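Local structure of ribulose-1,5-bisphosphate carboxylase/oxygenase large subunit (Rhodopseudomonas palustris, 3QFW) at residues B[145-156]-B[180-191]; B[224-233]-B[249-258]. The protein belongs to the Rubisco-like proteins, relatives of the magnesium-binding ribulose-bisphosphate carboxylases, and may share their enolate-type chemistry, though its own reaction is not firmly established. All coordinates share one frame; numbering follows the deposited sequence.

Interaction 1 and interaction 2 belong to the same TIM barrel, one in its outer layer of helices and the other in its wall of parallel strands. Their centres lie about 19 Å apart; the centre of interaction 1 is about 24 Å from the chain centre, that of interaction 2 about 7 Å. They meet where CD1 of Ile224 packs on O of Ala181 at 3.5 Å, and helix 209-222 is shared, touched by Ala181 from one contact and by Val227 and Leu249 from the other. The strands of interaction 2 lead to the C-terminal ends of the barrel strands, where TIM-barrel enzymes, Rubisco among them, keep their active site, and there the second subunit also packs on 224-233 and 249-258.

Interaction 1. Residues B[145-156]-B[180-191]; sequences PAALASIAHQLA and RAAAVGKAVREA
Ala149 sits between Ala183 and Ala187 where two neighbouring helices of the TIM barrel run side by side. Helix 145-156 and helix 180-191 point the same way at 24°, with axes 7.9 Å apart, a close approach that small side chains allow. Methyl groups press on backbone carbonyls: Ala149 CB lies 3.1 Å from Ala183 O, and Ala187 CB rests on Ala149 O. At the N-terminal end the rigid ring of Pro145 turns its CB toward Ala183 CB, and Leu148 CD1 meets Arg180 CD at 3.7 Å as the two side chains cross at a slant. The methylenes of Arg180 thus serve the apolar seam, while its guanidinium group leaves to form a salt bridge with Asp165.

Val184, branched at CB, divides its methyls: CG1 goes to Ala152 CB, whereas CG2, beside its own backbone N, lies against Ala149 N and Leu148 CB. Val188 CG2 touches Ala152 CB too, and Leu138 of strand 133-138 covers Ala152 and Val184.

His153 makes the polar contact. Its CG stands anti to the backbone N (chi1 -171°), which carries the ring edge across to the other helix. ND1 donates to Ala187 O at 3.0 Å, with that oxygen near the ring plane, although it already accepts the helical N-H of Ala191. A leucine here would probably leave Ala187 O without its second donor and lose the sole hydrogen bond joining the two segments. Further along, Ala156 CB and Ala191 CB meet at a tight 3.5 Å.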
loop_
_atom_site.group_PDB
_atom_site.type_symbol
_atom_site.label_atom_id
_atom_site.label_comp_id
_atom_site.label_asym_id
_atom_site.label_seq_id
_atom_site.Cartn_x
_atom_site.Cartn_y
_atom_site.Cartn_z
ATOM N N PRO B 145 21.857 -19.285 -1.191
ATOM C CA PRO B 145 21.539 -19.300 -2.621
ATOM C C PRO B 145 21.818 -20.653 -3.274
ATOM O O PRO B 145 21.142 -21.010 -4.241
ATOM C CB PRO B 145 22.456 -18.216 -3.209
ATOM C CG PRO B 145 23.378 -17.809 -2.111
ATOM C CD PRO B 145 22.689 -18.129 -0.827
ATOM N N ALA B 146 22.790 -21.395 -2.753
ATOM C CA ALA B 146 23.115 -22.699 -3.313
ATOM C C ALA B 146 22.028 -23.718 -2.988
ATOM O O ALA B 146 21.629 -24.522 -3.846
ATOM C CB ALA B 146 24.464 -23.174 -2.805
ATOM N N ALA B 147 21.554 -23.690 -1.746
ATOM C CA ALA B 147 20.489 -24.592 -1.321
ATOM C C ALA B 147 19.175 -24.265 -2.035
ATOM O O ALA B 147 18.409 -25.164 -2.388
ATOM C CB ALA B 147 20.312 -24.529 0.183
ATOM N N LEU B 148 18.924 -22.972 -2.235
ATOM C CA LEU B 148 17.782 -22.516 -3.021
ATOM C C LEU B 148 17.941 -22.994 -4.461
ATOM O O LEU B 148 16.986 -23.478 -5.075
ATOM C CB LEU B 148 17.669 -20.983 -2.981
ATOM C CG LEU B 148 17.381 -20.317 -1.629
ATOM C CD1 LEU B 148 17.477 -18.803 -1.739
ATOM C CD2 LEU B 148 16.009 -20.733 -1.110
ATOM N N ALA B 149 19.156 -22.861 -4.990
ATOM C CA ALA B 149 19.465 -23.304 -6.354
ATOM C C ALA B 149 19.216 -24.794 -6.561
ATOM O O ALA B 149 18.676 -25.204 -7.589
ATOM C CB ALA B 149 20.906 -22.954 -6.716
ATOM N N SER B 150 19.616 -25.594 -5.579
ATOM C CA SER B 150 19.439 -27.043 -5.628
ATOM C C SER B 150 17.958 -27.407 -5.716
ATOM O O SER B 150 17.568 -28.279 -6.497
ATOM C CB SER B 150 20.092 -27.700 -4.405
ATOM O OG SER B 150 19.696 -29.053 -4.265
ATOM N N ILE B 151 17.140 -26.727 -4.916
ATOM C CA ILE B 151 15.694 -26.920 -4.938
ATOM C C ILE B 151 15.112 -26.557 -6.295
ATOM O O ILE B 151 14.340 -27.329 -6.881
ATOM C CB ILE B 151 14.992 -26.060 -3.871
ATOM C CG1 ILE B 151 15.395 -26.518 -2.470
ATOM C CG2 ILE B 151 13.480 -26.126 -4.055
ATOM C CD1 ILE B 151 15.213 -27.999 -2.238
ATOM N N ALA B 152 15.478 -25.381 -6.795
ATOM C CA ALA B 152 15.015 -24.936 -8.107
ATOM C C ALA B 152 15.348 -25.956 -9.186
ATOM O O ALA B 152 14.542 -26.222 -10.085
ATOM C CB ALA B 152 15.621 -23.597 -8.462
ATOM N N HIS B 153 16.547 -26.522 -9.098
ATOM C CA HIS B 153 17.009 -27.497 -10.079
ATOM C C HIS B 153 16.092 -28.721 -10.073
ATOM O O HIS B 153 15.678 -29.217 -11.128
ATOM C CB HIS B 153 18.458 -27.892 -9.784
ATOM C CG HIS B 153 19.091 -28.734 -10.854
ATOM N ND1 HIS B 153 19.588 -28.203 -12.026
ATOM C CD2 HIS B 153 19.318 -30.068 -10.920
ATOM C CE1 HIS B 153 20.095 -29.173 -12.768
ATOM N NE2 HIS B 153 19.939 -30.314 -12.121
ATOM N N GLN B 154 15.769 -29.201 -8.877
ATOM C CA GLN B 154 14.892 -30.355 -8.749
ATOM C C GLN B 154 13.494 -30.043 -9.282
ATOM O O GLN B 154 12.901 -30.851 -9.978
ATOM C CB GLN B 154 14.852 -30.853 -7.306
ATOM C CG GLN B 154 16.207 -31.340 -6.812
ATOM C CD GLN B 154 16.301 -31.407 -5.298
ATOM O OE1 GLN B 154 15.694 -32.268 -4.659
ATOM N NE2 GLN B 154 17.070 -30.493 -4.715
ATOM N N LEU B 155 12.977 -28.855 -8.979
ATOM C CA LEU B 155 11.662 -28.469 -9.484
ATOM C C LEU B 155 11.651 -28.397 -11.015
ATOM O O LEU B 155 10.776 -28.965 -11.673
ATOM C CB LEU B 155 11.227 -27.131 -8.870
ATOM C CG LEU B 155 11.081 -27.191 -7.348
ATOM C CD1 LEU B 155 11.002 -25.783 -6.736
ATOM C CD2 LEU B 155 9.877 -28.036 -6.959
ATOM N N ALA B 156 12.636 -27.704 -11.577
ATOM C CA ALA B 156 12.711 -27.513 -13.023
ATOM C C ALA B 156 12.900 -28.852 -13.737
ATOM O O ALA B 156 12.365 -29.074 -14.825
ATOM C CB ALA B 156 13.839 -26.542 -13.368
ATOM N N ARG B 180 21.562 -14.793 -5.112
ATOM C CA ARG B 180 20.440 -15.728 -5.281
ATOM C C ARG B 180 20.005 -15.875 -6.741
ATOM O O ARG B 180 19.778 -16.993 -7.234
ATOM C CB ARG B 180 19.246 -15.293 -4.426
ATOM C CG ARG B 180 17.988 -16.109 -4.647
ATOM C CD ARG B 180 16.886 -15.743 -3.659
ATOM N NE ARG B 180 16.144 -14.533 -4.017
ATOM C CZ ARG B 180 16.312 -13.349 -3.437
ATOM N NH1 ARG B 180 17.218 -13.203 -2.477
ATOM N NH2 ARG B 180 15.583 -12.306 -3.816
ATOM N N ALA B 181 19.870 -14.747 -7.430
ATOM C CA ALA B 181 19.436 -14.770 -8.821
ATOM C C ALA B 181 20.428 -15.563 -9.663
ATOM O O ALA B 181 20.042 -16.321 -10.555
ATOM C CB ALA B 181 19.283 -13.355 -9.355
ATOM N N ALA B 182 21.713 -15.398 -9.370
ATOM C CA ALA B 182 22.747 -16.102 -10.122
ATOM C C ALA B 182 22.660 -17.603 -9.878
ATOM O O ALA B 182 22.475 -18.385 -10.811
ATOM C CB ALA B 182 24.125 -15.577 -9.766
ATOM N N ALA B 183 22.778 -17.996 -8.615
ATOM C CA ALA B 183 22.736 -19.404 -8.232
ATOM C C ALA B 183 21.477 -20.107 -8.735
ATOM O O ALA B 183 21.545 -21.236 -9.229
ATOM C CB ALA B 183 22.860 -19.543 -6.709
ATOM N N VAL B 184 20.330 -19.445 -8.609
ATOM C CA VAL B 184 19.065 -20.059 -9.003
ATOM C C VAL B 184 18.882 -20.084 -10.516
ATOM O O VAL B 184 18.527 -21.118 -11.095
ATOM C CB VAL B 184 17.854 -19.349 -8.366
ATOM C CG1 VAL B 184 16.560 -19.888 -8.976
ATOM C CG2 VAL B 184 17.869 -19.546 -6.857
ATOM N N GLY B 185 19.117 -18.942 -11.151
ATOM C CA GLY B 185 18.965 -18.833 -12.591
ATOM C C GLY B 185 19.845 -19.832 -13.311
ATOM O O GLY B 185 19.423 -20.453 -14.283
ATOM N N LYS B 186 21.079 -19.973 -12.831
ATOM C CA LYS B 186 22.016 -20.962 -13.355
ATOM C C LYS B 186 21.435 -22.360 -13.236
ATOM O O LYS B 186 21.478 -23.141 -14.185
ATOM C CB LYS B 186 23.332 -20.900 -12.578
ATOM C CG LYS B 186 24.355 -21.960 -12.962
ATOM C CD LYS B 186 25.211 -21.509 -14.138
ATOM C CE LYS B 186 26.418 -22.418 -14.327
ATOM N NZ LYS B 186 27.359 -21.875 -15.349
ATOM N N ALA B 187 20.902 -22.670 -12.058
ATOM C CA ALA B 187 20.357 -23.992 -11.775
ATOM C C ALA B 187 19.144 -24.323 -12.647
ATOM O O ALA B 187 18.949 -25.471 -13.036
ATOM C CB ALA B 187 20.006 -24.116 -10.296
ATOM N N VAL B 188 18.327 -23.316 -12.948
ATOM C CA VAL B 188 17.149 -23.527 -13.786
ATOM C C VAL B 188 17.545 -23.764 -15.246
ATOM O O VAL B 188 16.962 -24.616 -15.921
ATOM C CB VAL B 188 16.147 -22.350 -13.670
ATOM C CG1 VAL B 188 15.090 -22.425 -14.761
ATOM C CG2 VAL B 188 15.497 -22.346 -12.293
ATOM N N ARG B 189 18.543 -23.019 -15.721
ATOM C CA ARG B 189 19.065 -23.215 -17.075
ATOM C C ARG B 189 19.611 -24.627 -17.279
ATOM O O ARG B 189 19.315 -25.273 -18.275
ATOM C CB ARG B 189 20.155 -22.190 -17.395
ATOM C CG ARG B 189 19.628 -20.796 -17.655
ATOM C CD ARG B 189 18.652 -20.791 -18.824
ATOM N NE ARG B 189 19.267 -20.294 -20.052
ATOM C CZ ARG B 189 18.612 -20.095 -21.192
ATOM N NH1 ARG B 189 17.310 -20.350 -21.268
ATOM N NH2 ARG B 189 19.257 -19.638 -22.258
ATOM N N GLU B 190 20.418 -25.091 -16.331
ATOM C CA GLU B 190 21.015 -26.412 -16.418
ATOM C C GLU B 190 19.934 -27.479 -16.519
ATOM O O GLU B 190 20.003 -28.368 -17.363
ATOM C CB GLU B 190 21.941 -26.658 -15.225
ATOM C CG GLU B 190 23.047 -25.619 -15.126
ATOM C CD GLU B 190 24.011 -25.867 -13.978
ATOM O OE1 GLU B 190 25.161 -25.398 -14.072
ATOM O OE2 GLU B 190 23.624 -26.529 -12.989
ATOM N N ALA B 191 18.930 -27.371 -15.659
ATOM C CA ALA B 191 17.791 -28.269 -15.688
ATOM C C ALA B 191 17.095 -28.232 -17.051
ATOM O O ALA B 191 16.779 -29.277 -17.613
ATOM C CB ALA B 191 16.815 -27.917 -14.577
#

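Interaction 2. Residues B[224-233]-B[249-258]; sequences IGAVLVAPMI and LVVVAHPAMA
Gly225 and Val250 open a ladder of five backbone hydrogen bonds. Val250 N donates to Gly225 O, Val227 takes part through both its N and O with Val250 O and Val252 N, and Val229 does the same with Val252 O and His254 N. The bond from Val252 N to Val227 O is short, 2.7 Å, and nearly straight at 171°.

These parallel strands, 226-229 and 250-253, are successive staves of the TIM barrel, joined by a beta-alpha-beta crossover through helix 236-243. Beta-branched valines suit such extended backbone. Apolar contacts follow the alternation of faces. Ala226, Leu228, Val250 and Val252 share one; there Leu228 has CG anti to its backbone N (chi1 -176°), which sends CD1 to Val252 CG1 at 3.6 Å. Val227 and Val251 share the other, meeting through their CG2 methyls. Val227 CG1 and Leu249 CD1 press tightly together at 3.5 Å, their side chains crossing at about a right angle, and both touch Ile219 of helix 209-222. Beyond the strands, Ile233 CD1 reaches Ala256 CB.

There one water accepts from Met232 N and donates to His254 O and Ala256 O. His254 ND1 accepts Ala256 N at 3.0 Å, the donor tilted well out of the ring plane, and the ring stacks with that of His167.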
loop_
_atom_site.group_PDB
_atom_site.type_symbol
_atom_site.label_atom_id
_atom_site.label_comp_id
_atom_site.label_asym_id
_atom_site.label_seq_id
_atom_site.Cartn_x
_atom_site.Cartn_y
_atom_site.Cartn_z
ATOM N N ILE B 224 17.691 -14.179 -16.908
ATOM C CA ILE B 224 16.484 -14.697 -16.267
ATOM C C ILE B 224 15.234 -14.175 -16.982
ATOM O O ILE B 224 15.202 -13.032 -17.430
ATOM C CB ILE B 224 16.454 -14.321 -14.762
ATOM C CG1 ILE B 224 17.591 -15.034 -14.019
ATOM C CG2 ILE B 224 15.114 -14.688 -14.138
ATOM C CD1 ILE B 224 17.919 -14.436 -12.645
ATOM N N GLY B 225 14.205 -15.007 -17.087
ATOM C CA GLY B 225 13.073 -14.674 -17.934
ATOM C C GLY B 225 11.803 -14.199 -17.248
ATOM O O GLY B 225 10.817 -13.891 -17.919
ATOM N N ALA B 226 11.810 -14.140 -15.922
ATOM C CA ALA B 226 10.637 -13.645 -15.214
ATOM C C ALA B 226 11.035 -12.849 -13.984
ATOM O O ALA B 226 12.204 -12.821 -13.610
ATOM C CB ALA B 226 9.714 -14.790 -14.834
ATOM N N VAL B 227 10.049 -12.212 -13.363
ATOM C CA VAL B 227 10.273 -11.396 -12.176
ATOM C C VAL B 227 9.009 -11.344 -11.327
ATOM O O VAL B 227 7.892 -11.309 -11.861
ATOM C CB VAL B 227 10.649 -9.955 -12.550
ATOM C CG1 VAL B 227 12.000 -9.911 -13.244
ATOM C CG2 VAL B 227 9.570 -9.323 -13.418
ATOM N N LEU B 228 9.191 -11.330 -10.010
ATOM C CA LEU B 228 8.082 -11.309 -9.069
ATOM C C LEU B 228 8.065 -9.950 -8.381
ATOM O O LEU B 228 9.113 -9.437 -7.990
ATOM C CB LEU B 228 8.255 -12.409 -8.020
ATOM C CG LEU B 228 7.114 -12.580 -7.020
ATOM C CD1 LEU B 228 5.856 -13.058 -7.753
ATOM C CD2 LEU B 228 7.512 -13.570 -5.929
ATOM N N VAL B 229 6.884 -9.355 -8.249
ATOM C CA VAL B 229 6.778 -8.051 -7.586
ATOM C C VAL B 229 5.475 -7.993 -6.821
ATOM O O VAL B 229 4.445 -8.435 -7.323
ATOM C CB VAL B 229 6.763 -6.896 -8.602
ATOM C CG1 VAL B 229 6.963 -5.547 -7.891
ATOM C CG2 VAL B 229 7.829 -7.099 -9.676
ATOM N N ALA B 230 5.513 -7.436 -5.614
ATOM C CA ALA B 230 4.292 -7.169 -4.856
ATOM C C ALA B 230 3.922 -5.698 -5.002
ATOM O O ALA B 230 4.501 -4.846 -4.320
ATOM C CB ALA B 230 4.497 -7.525 -3.401
ATOM N N PRO B 231 2.969 -5.389 -5.900
ATOM C CA PRO B 231 2.676 -3.987 -6.227
ATOM C C PRO B 231 2.286 -3.164 -5.002
ATOM O O PRO B 231 2.638 -1.982 -4.926
ATOM C CB PRO B 231 1.506 -4.085 -7.224
ATOM C CG PRO B 231 1.656 -5.486 -7.843
ATOM C CD PRO B 231 2.173 -6.337 -6.714
ATOM N N MET B 232 1.597 -3.776 -4.044
ATOM C CA MET B 232 1.088 -3.014 -2.911
ATOM C C MET B 232 2.179 -2.751 -1.880
ATOM O O MET B 232 2.033 -1.891 -1.015
ATOM C CB MET B 232 -0.161 -3.670 -2.310
ATOM C CG MET B 232 -1.316 -3.851 -3.341
ATOM S SD MET B 232 -1.942 -2.314 -4.081
ATOM C CE MET B 232 -0.481 -1.631 -4.800
ATOM N N ILE B 233 3.282 -3.482 -1.996
ATOM C CA ILE B 233 4.462 -3.176 -1.203
ATOM C C ILE B 233 5.240 -2.017 -1.805
ATOM O O ILE B 233 5.524 -1.032 -1.124
ATOM C CB ILE B 233 5.398 -4.376 -1.078
ATOM C CG1 ILE B 233 4.733 -5.465 -0.249
ATOM C CG2 ILE B 233 6.724 -3.951 -0.410
ATOM C CD1 ILE B 233 5.539 -6.718 -0.162
ATOM N N LEU B 249 10.298 -9.772 -20.080
ATOM C CA LEU B 249 10.270 -10.648 -18.919
ATOM C C LEU B 249 8.821 -10.949 -18.572
ATOM O O LEU B 249 7.953 -10.102 -18.757
ATOM C CB LEU B 249 10.921 -9.951 -17.720
ATOM C CG LEU B 249 12.415 -9.640 -17.783
ATOM C CD1 LEU B 249 12.876 -8.993 -16.481
ATOM C CD2 LEU B 249 13.199 -10.906 -18.055
ATOM N N VAL B 250 8.549 -12.140 -18.059
ATOM C CA VAL B 250 7.220 -12.398 -17.526
ATOM C C VAL B 250 7.127 -11.694 -16.165
ATOM O O VAL B 250 7.940 -11.947 -15.267
ATOM C CB VAL B 250 6.928 -13.899 -17.389
ATOM C CG1 VAL B 250 5.547 -14.118 -16.796
ATOM C CG2 VAL B 250 7.038 -14.600 -18.764
ATOM N N VAL B 251 6.155 -10.800 -16.020
ATOM C CA VAL B 251 5.988 -10.082 -14.750
ATOM C C VAL B 251 4.905 -10.740 -13.913
ATOM O O VAL B 251 3.726 -10.712 -14.273
ATOM C CB VAL B 251 5.627 -8.616 -14.965
ATOM C CG1 VAL B 251 5.354 -7.918 -13.593
ATOM C CG2 VAL B 251 6.741 -7.913 -15.726
ATOM N N VAL B 252 5.310 -11.338 -12.801
ATOM C CA VAL B 252 4.385 -12.059 -11.936
ATOM C C VAL B 252 4.076 -11.173 -10.733
ATOM O O VAL B 252 4.985 -10.778 -10.002
ATOM C CB VAL B 252 4.998 -13.372 -11.422
ATOM C CG1 VAL B 252 3.978 -14.148 -10.601
ATOM C CG2 VAL B 252 5.537 -14.232 -12.584
ATOM N N ALA B 253 2.804 -10.869 -10.518
ATOM C CA ALA B 253 2.427 -10.049 -9.376
ATOM C C ALA B 253 2.084 -10.916 -8.165
ATOM O O ALA B 253 1.520 -12.003 -8.310
ATOM C CB ALA B 253 1.271 -9.129 -9.735
ATOM N N HIS B 254 2.460 -10.434 -6.980
ATOM C CA HIS B 254 2.150 -11.082 -5.707
ATOM C C HIS B 254 1.262 -10.159 -4.862
ATOM O O HIS B 254 1.412 -8.935 -4.904
ATOM C CB HIS B 254 3.438 -11.377 -4.931
ATOM C CG HIS B 254 3.223 -12.205 -3.702
ATOM N ND1 HIS B 254 2.953 -11.652 -2.468
ATOM C CD2 HIS B 254 3.222 -13.550 -3.520
ATOM C CE1 HIS B 254 2.797 -12.616 -1.579
ATOM N NE2 HIS B 254 2.962 -13.780 -2.190
ATOM N N PRO B 255 0.348 -10.741 -4.076
ATOM C CA PRO B 255 -0.643 -9.900 -3.398
ATOM C C PRO B 255 -0.247 -9.395 -1.996
ATOM O O PRO B 255 -1.123 -8.929 -1.273
ATOM C CB PRO B 255 -1.850 -10.835 -3.288
ATOM C CG PRO B 255 -1.225 -12.186 -3.090
ATOM C CD PRO B 255 -0.001 -12.178 -3.998
ATOM N N ALA B 256 1.022 -9.492 -1.611
ATOM C CA ALA B 256 1.436 -9.021 -0.288
ATOM C C ALA B 256 0.915 -7.601 -0.019
ATOM O O ALA B 256 1.091 -6.717 -0.844
ATOM C CB ALA B 256 2.950 -9.061 -0.164
ATOM N N MET B 257 0.269 -7.419 1.136
ATOM C CA MET B 257 -0.310 -6.131 1.581
ATOM C C MET B 257 -1.549 -5.664 0.812
ATOM O O MET B 257 -1.969 -4.513 0.945
ATOM C CB MET B 257 0.745 -5.015 1.671
ATOM C CG MET B 257 1.572 -5.017 2.975
ATOM S SD MET B 257 0.664 -4.527 4.481
ATOM C CE MET B 257 0.291 -2.836 4.059
ATOM N N ALA B 258 -2.149 -6.555 0.026
ATOM C CA ALA B 258 -3.336 -6.189 -0.741
ATOM C C ALA B 258 -4.582 -6.118 0.141
ATOM O O ALA B 258 -5.612 -5.604 -0.273
ATOM C CB ALA B 258 -3.552 -7.166 -1.902
HETATM O O HOH W 1 0.867 -6.534 -3.677
#